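Local coordinates for protein aerobactin synthase IucA (Klebsiella pneumoniae subsp. pneumoniae, PDB 5JM8) that is an NIS synthetase of aerobactin siderophore biosynthesis that binds ATP and magnesium and probably couples citrate to a hydroxamate-bearing lysine derivative through an adenylated intermediate, at residues 300-305 and 468-473; 307-312 and 461-466. All coordinates share one frame; numbering follows the deposited sequence.

Contact 1: residues 300-305 and 468-473; sequences GMRLAR and QAENVF
Ala469 meets Arg302 with its methyl group, and the contact illustrates how a single long arginine can tie a helix to an irregular loop. The Ala469 CB lies 3.6 Å from Arg302 CD and 3.7 Å from NE, over one face of the guanidinium and nearer its NE side than its centre. The arginine reaches this place because its chain leaves the helix stretched through the first two torsions, with CG opposite the backbone N (chi1 180°), and then bends at chi3 (-58°). Its NE makes a salt bridge with Glu466, which helps to fix how the guanidinium is turned.

Next along the loop, Glu470 brings OE1 to 4.1 Å from Arg302 NH1, too far for a salt bridge but probably a favourable electrostatic neighbour; its OE2 forms a salt bridge with Arg299, which precedes Arg302 by about one turn of the same helix. Asn471, the centre of an inverse gamma turn, then points back at the helix. Its OD1 stands 2.9 Å from Arg302 NH1, approaching obliquely, with the amide and guanidinium planes 58° apart, and it also packs 3.6 Å from Arg302 CD. The other branch of the amide, ND2, bonds to Ser451 O, so the group is held from strand 451-453. That strand also shares a backbone hydrogen bond with Asn471.

The arrangement is a helix-to-loop junction of an NIS synthetase, joining helix 294-306 to the loop between helices 458-462 and 475-500; the Asn471 side chain lies about 13 Å from bound ATP, so the contact does not touch the nucleotide.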
loop_
_atom_site.group_PDB
_atom_site.type_symbol
_atom_site.label_atom_id
_atom_site.label_comp_id
_atom_site.label_asym_id
_atom_site.label_seq_id
_atom_site.Cartn_x
_atom_site.Cartn_y
_atom_site.Cartn_z
ATOM N N GLY A 300 -35.425 4.647 1.029
ATOM C CA GLY A 300 -34.049 4.969 1.350
ATOM C C GLY A 300 -33.912 6.435 1.701
ATOM O O GLY A 300 -33.230 6.794 2.660
ATOM N N MET A 301 -34.567 7.283 0.916
ATOM C CA MET A 301 -34.581 8.716 1.176
ATOM C C MET A 301 -35.221 8.993 2.529
ATOM O O MET A 301 -34.717 9.791 3.319
ATOM C CB MET A 301 -35.347 9.460 0.078
ATOM C CG MET A 301 -34.724 9.374 -1.308
ATOM S SD MET A 301 -33.059 10.055 -1.409
ATOM C CE MET A 301 -33.318 11.742 -0.871
ATOM N N ARG A 302 -36.339 8.321 2.781
ATOM C CA ARG A 302 -37.087 8.476 4.023
ATOM C C ARG A 302 -36.211 8.177 5.234
ATOM O O ARG A 302 -36.188 8.937 6.203
ATOM C CB ARG A 302 -38.310 7.556 4.014
ATOM C CG ARG A 302 -39.166 7.622 5.269
ATOM C CD ARG A 302 -40.469 6.859 5.096
ATOM N NE ARG A 302 -41.240 7.364 3.962
ATOM C CZ ARG A 302 -41.527 6.672 2.862
ATOM N NH1 ARG A 302 -41.135 5.410 2.721
ATOM N NH2 ARG A 302 -42.231 7.246 1.895
ATOM N N LEU A 303 -35.486 7.068 5.167
ATOM C CA LEU A 303 -34.583 6.674 6.239
ATOM C C LEU A 303 -33.398 7.634 6.329
ATOM O O LEU A 303 -32.903 7.922 7.417
ATOM C CB LEU A 303 -34.094 5.238 6.020
ATOM C CG LEU A 303 -33.201 4.624 7.101
ATOM C CD1 LEU A 303 -33.927 4.546 8.437
ATOM C CD2 LEU A 303 -32.720 3.245 6.673
ATOM N N ALA A 304 -32.950 8.130 5.179
ATOM C CA ALA A 304 -31.804 9.032 5.132
ATOM C C ALA A 304 -32.136 10.390 5.747
ATOM O O ALA A 304 -31.326 10.962 6.475
ATOM C CB ALA A 304 -31.329 9.203 3.701
ATOM N N ARG A 305 -33.323 10.908 5.444
ATOM C CA ARG A 305 -33.784 12.164 6.032
ATOM C C ARG A 305 -34.026 11.996 7.526
ATOM O O ARG A 305 -33.804 12.915 8.313
ATOM C CB ARG A 305 -35.066 12.643 5.353
ATOM C CG ARG A 305 -34.884 13.073 3.916
ATOM C CD ARG A 305 -36.177 13.602 3.335
ATOM N NE ARG A 305 -36.024 13.976 1.935
ATOM C CZ ARG A 305 -35.506 15.127 1.522
ATOM N NH1 ARG A 305 -35.080 16.026 2.403
ATOM N NH2 ARG A 305 -35.408 15.379 0.224
ATOM N N GLN A 468 -47.159 9.099 7.818
ATOM C CA GLN A 468 -48.026 8.250 7.012
ATOM C C GLN A 468 -47.195 7.399 6.064
ATOM O O GLN A 468 -47.664 6.999 5.000
ATOM C CB GLN A 468 -49.034 9.094 6.229
ATOM N N ALA A 469 -45.955 7.124 6.451
ATOM C CA ALA A 469 -45.070 6.321 5.613
ATOM C C ALA A 469 -45.729 5.025 5.187
ATOM O O ALA A 469 -46.457 4.395 5.954
ATOM C CB ALA A 469 -43.769 6.012 6.337
ATOM N N GLU A 470 -45.452 4.634 3.952
ATOM C CA GLU A 470 -45.985 3.406 3.393
ATOM C C GLU A 470 -45.370 2.185 4.072
ATOM O O GLU A 470 -46.040 1.167 4.263
ATOM C CB GLU A 470 -45.735 3.379 1.883
ATOM C CG GLU A 470 -45.610 1.996 1.271
ATOM C CD GLU A 470 -44.191 1.446 1.308
ATOM O OE1 GLU A 470 -43.229 2.226 1.143
ATOM O OE2 GLU A 470 -44.049 0.221 1.492
ATOM N N ASN A 471 -44.096 2.293 4.439
ATOM C CA ASN A 471 -43.399 1.199 5.108
ATOM C C ASN A 471 -43.590 1.272 6.621
ATOM O O ASN A 471 -42.628 1.329 7.386
ATOM C CB ASN A 471 -41.906 1.198 4.748
ATOM C CG ASN A 471 -41.266 2.566 4.875
ATOM O OD1 ASN A 471 -41.946 3.588 4.824
ATOM N ND2 ASN A 471 -39.946 2.591 5.027
ATOM N N VAL A 472 -44.855 1.283 7.038
ATOM C CA VAL A 472 -45.216 1.138 8.443
ATOM C C VAL A 472 -45.683 -0.291 8.686
ATOM O O VAL A 472 -46.409 -0.861 7.871
ATOM C CB VAL A 472 -46.329 2.122 8.876
ATOM C CG1 VAL A 472 -45.783 3.540 8.975
ATOM C CG2 VAL A 472 -47.521 2.063 7.921
ATOM N N PHE A 473 -45.260 -0.864 9.809
ATOM C CA PHE A 473 -45.585 -2.250 10.141
ATOM C C PHE A 473 -46.515 -2.358 11.340
ATOM O O PHE A 473 -46.394 -1.613 12.310
ATOM C CB PHE A 473 -44.307 -3.046 10.427
ATOM C CG PHE A 473 -43.714 -3.722 9.218
ATOM C CD1 PHE A 473 -44.104 -3.373 7.932
ATOM C CD2 PHE A 473 -42.764 -4.715 9.373
ATOM C CE1 PHE A 473 -43.551 -4.001 6.827
ATOM C CE2 PHE A 473 -42.209 -5.344 8.275
ATOM C CZ PHE A 473 -42.605 -4.989 7.001
#

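Contact 2: residues 307-312 and 461-466; sequences AQTDDW and LDTIGE
Thr309 and Ile464 touch methyl to methyl, CG2 to CG2, at 3.7 Å, a small example of beta-branched side chains meeting where two chain turns face each other. Thr309 CG2 also sits 3.9 Å from Thr463 OG1, so one methyl leans on two successive residues, and its side chain crosses each of theirs at roughly a right angle.

The conformation divides the labour of the threonine. With chi1 at 64°, OG1 lies between the backbone N and the carbonyl carbon, which leaves CG2 beside the backbone N and directed across the gap. The hydroxyl is engaged with other partners, accepting from Trp460 NE1 and bonding to Leu306 O. Thr463 has nearly the same chi1, 62°, and its OG1 bonds back to Trp460 O; toward Thr309 CG2, a methyl, it makes only a packing contact. Ile464 repeats the pattern, CG2 going to Thr309 while its side chain also rests on Leu306.

The backbone behind Ile464 closes in a Schellman motif: Glu466 N bonds to Leu461 O at 2.8 Å, Gly465 N bonds weakly to Asp462 O at 2.9 Å, and Gly465 carries the positive phi. Leu461 O takes an additional bond from Ile464 N at 3.2 Å, on the opposite face of the carbonyl plane from Glu466 N.

Thr309 occupies the N-cap position of helix 310-318, just past the end of helix 294-306, and so the contact sets the junction of these two helices against the C-terminal end of helix 458-462.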
loop_
_atom_site.group_PDB
_atom_site.type_symbol
_atom_site.label_atom_id
_atom_site.label_comp_id
_atom_site.label_asym_id
_atom_site.label_seq_id
_atom_site.Cartn_x
_atom_site.Cartn_y
_atom_site.Cartn_z
ATOM N N ALA A 307 -32.328 10.063 9.330
ATOM C CA ALA A 307 -31.018 9.882 9.946
ATOM C C ALA A 307 -30.366 11.212 10.313
ATOM O O ALA A 307 -29.296 11.236 10.925
ATOM C CB ALA A 307 -30.108 9.092 9.022
ATOM N N GLN A 308 -31.015 12.312 9.944
ATOM C CA GLN A 308 -30.537 13.648 10.289
ATOM C C GLN A 308 -31.196 14.170 11.564
ATOM O O GLN A 308 -30.835 15.235 12.068
ATOM C CB GLN A 308 -30.799 14.622 9.139
ATOM C CG GLN A 308 -29.962 14.355 7.903
ATOM C CD GLN A 308 -28.475 14.512 8.161
ATOM O OE1 GLN A 308 -27.743 13.528 8.267
ATOM N NE2 GLN A 308 -28.022 15.756 8.266
ATOM N N THR A 309 -32.160 13.415 12.084
ATOM C CA THR A 309 -32.876 13.816 13.288
ATOM C C THR A 309 -32.050 13.530 14.532
ATOM O O THR A 309 -31.100 12.747 14.495
ATOM C CB THR A 309 -34.229 13.099 13.408
ATOM O OG1 THR A 309 -34.021 11.688 13.558
ATOM C CG2 THR A 309 -35.084 13.362 12.182
ATOM N N ASP A 310 -32.423 14.168 15.636
ATOM C CA ASP A 310 -31.661 14.064 16.871
ATOM C C ASP A 310 -31.822 12.695 17.535
ATOM O O ASP A 310 -30.910 12.221 18.210
ATOM C CB ASP A 310 -32.080 15.167 17.845
ATOM C CG ASP A 310 -31.783 16.557 17.316
ATOM O OD1 ASP A 310 -30.796 16.713 16.568
ATOM O OD2 ASP A 310 -32.535 17.496 17.652
ATOM N N ASP A 311 -32.979 12.064 17.354
ATOM C CA ASP A 311 -33.217 10.747 17.945
ATOM C C ASP A 311 -32.382 9.668 17.256
ATOM O O ASP A 311 -31.910 8.735 17.906
ATOM C CB ASP A 311 -34.701 10.380 17.880
ATOM C CG ASP A 311 -35.530 11.098 18.928
ATOM O OD1 ASP A 311 -34.945 11.741 19.825
ATOM O OD2 ASP A 311 -36.773 11.003 18.861
ATOM N N TRP A 312 -32.211 9.787 15.942
ATOM C CA TRP A 312 -31.264 8.934 15.233
ATOM C C TRP A 312 -29.875 9.176 15.789
ATOM O O TRP A 312 -29.121 8.244 16.065
ATOM C CB TRP A 312 -31.266 9.216 13.732
ATOM C CG TRP A 312 -30.271 8.377 12.995
ATOM C CD1 TRP A 312 -28.925 8.587 12.903
ATOM C CD2 TRP A 312 -30.543 7.188 12.246
ATOM N NE1 TRP A 312 -28.343 7.601 12.146
ATOM C CE2 TRP A 312 -29.314 6.730 11.729
ATOM C CE3 TRP A 312 -31.706 6.465 11.962
ATOM C CZ2 TRP A 312 -29.216 5.585 10.945
ATOM C CZ3 TRP A 312 -31.607 5.329 11.183
ATOM C CH2 TRP A 312 -30.370 4.899 10.683
ATOM N N LEU A 461 -41.352 10.130 13.154
ATOM C CA LEU A 461 -41.567 10.319 11.722
ATOM C C LEU A 461 -42.295 11.630 11.438
ATOM O O LEU A 461 -42.140 12.210 10.362
ATOM C CB LEU A 461 -42.362 9.149 11.139
ATOM C CG LEU A 461 -41.563 7.930 10.663
ATOM C CD1 LEU A 461 -40.765 7.300 11.794
ATOM C CD2 LEU A 461 -42.492 6.908 10.017
ATOM N N ASP A 462 -43.092 12.086 12.402
ATOM C CA ASP A 462 -43.785 13.369 12.295
ATOM C C ASP A 462 -42.791 14.505 12.098
ATOM O O ASP A 462 -43.066 15.469 11.382
ATOM C CB ASP A 462 -44.624 13.649 13.548
ATOM C CG ASP A 462 -46.051 13.135 13.442
ATOM O OD1 ASP A 462 -46.571 12.996 12.316
ATOM O OD2 ASP A 462 -46.663 12.892 14.504
ATOM N N THR A 463 -41.637 14.383 12.749
ATOM C CA THR A 463 -40.628 15.435 12.747
ATOM C C THR A 463 -40.114 15.721 11.339
ATOM O O THR A 463 -39.643 16.825 11.060
ATOM C CB THR A 463 -39.440 15.067 13.653
ATOM O OG1 THR A 463 -38.811 13.876 13.168
ATOM C CG2 THR A 463 -39.909 14.838 15.080
ATOM N N ILE A 464 -40.206 14.723 10.460
ATOM C CA ILE A 464 -39.834 14.888 9.055
ATOM C C ILE A 464 -41.055 14.740 8.142
ATOM O O ILE A 464 -40.934 14.781 6.918
ATOM C CB ILE A 464 -38.744 13.872 8.627
ATOM C CG1 ILE A 464 -39.228 12.428 8.800
ATOM C CG2 ILE A 464 -37.467 14.099 9.427
ATOM C CD1 ILE A 464 -38.290 11.401 8.195
ATOM N N GLY A 465 -42.227 14.559 8.746
ATOM C CA GLY A 465 -43.482 14.547 8.014
ATOM C C GLY A 465 -43.766 13.255 7.267
ATOM O O GLY A 465 -44.510 13.252 6.286
ATOM N N GLU A 466 -43.186 12.160 7.744
ATOM C CA GLU A 466 -43.379 10.856 7.127
ATOM C C GLU A 466 -44.155 9.927 8.051
ATOM O O GLU A 466 -43.937 8.718 8.057
ATOM C CB GLU A 466 -42.029 10.236 6.770
ATOM C CG GLU A 466 -41.171 11.102 5.864
ATOM C CD GLU A 466 -41.515 10.928 4.399
ATOM O OE1 GLU A 466 -42.282 10.000 4.074
ATOM O OE2 GLU A 466 -41.018 11.721 3.573
#

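Both contacts join the region of helix 294-306 to the chain following strand 451-453, and their centres are 10 Å apart. Contact 1 is partly buried and mixes a methyl over the arginine with polar groups near its guanidinium, whereas contact 2 lies at the surface, is about half as large in buried area, and is methyl packing. They are physically continuous. Besides the salt bridge between Arg302 and Glu466, Ile464 CD1 packs on Arg302 O, and Leu303 CD1 lies 3.7 Å from Trp312 CZ3. The chain from 461 to 473 thus passes helix 294-306 and the turn leading into helix 310-318.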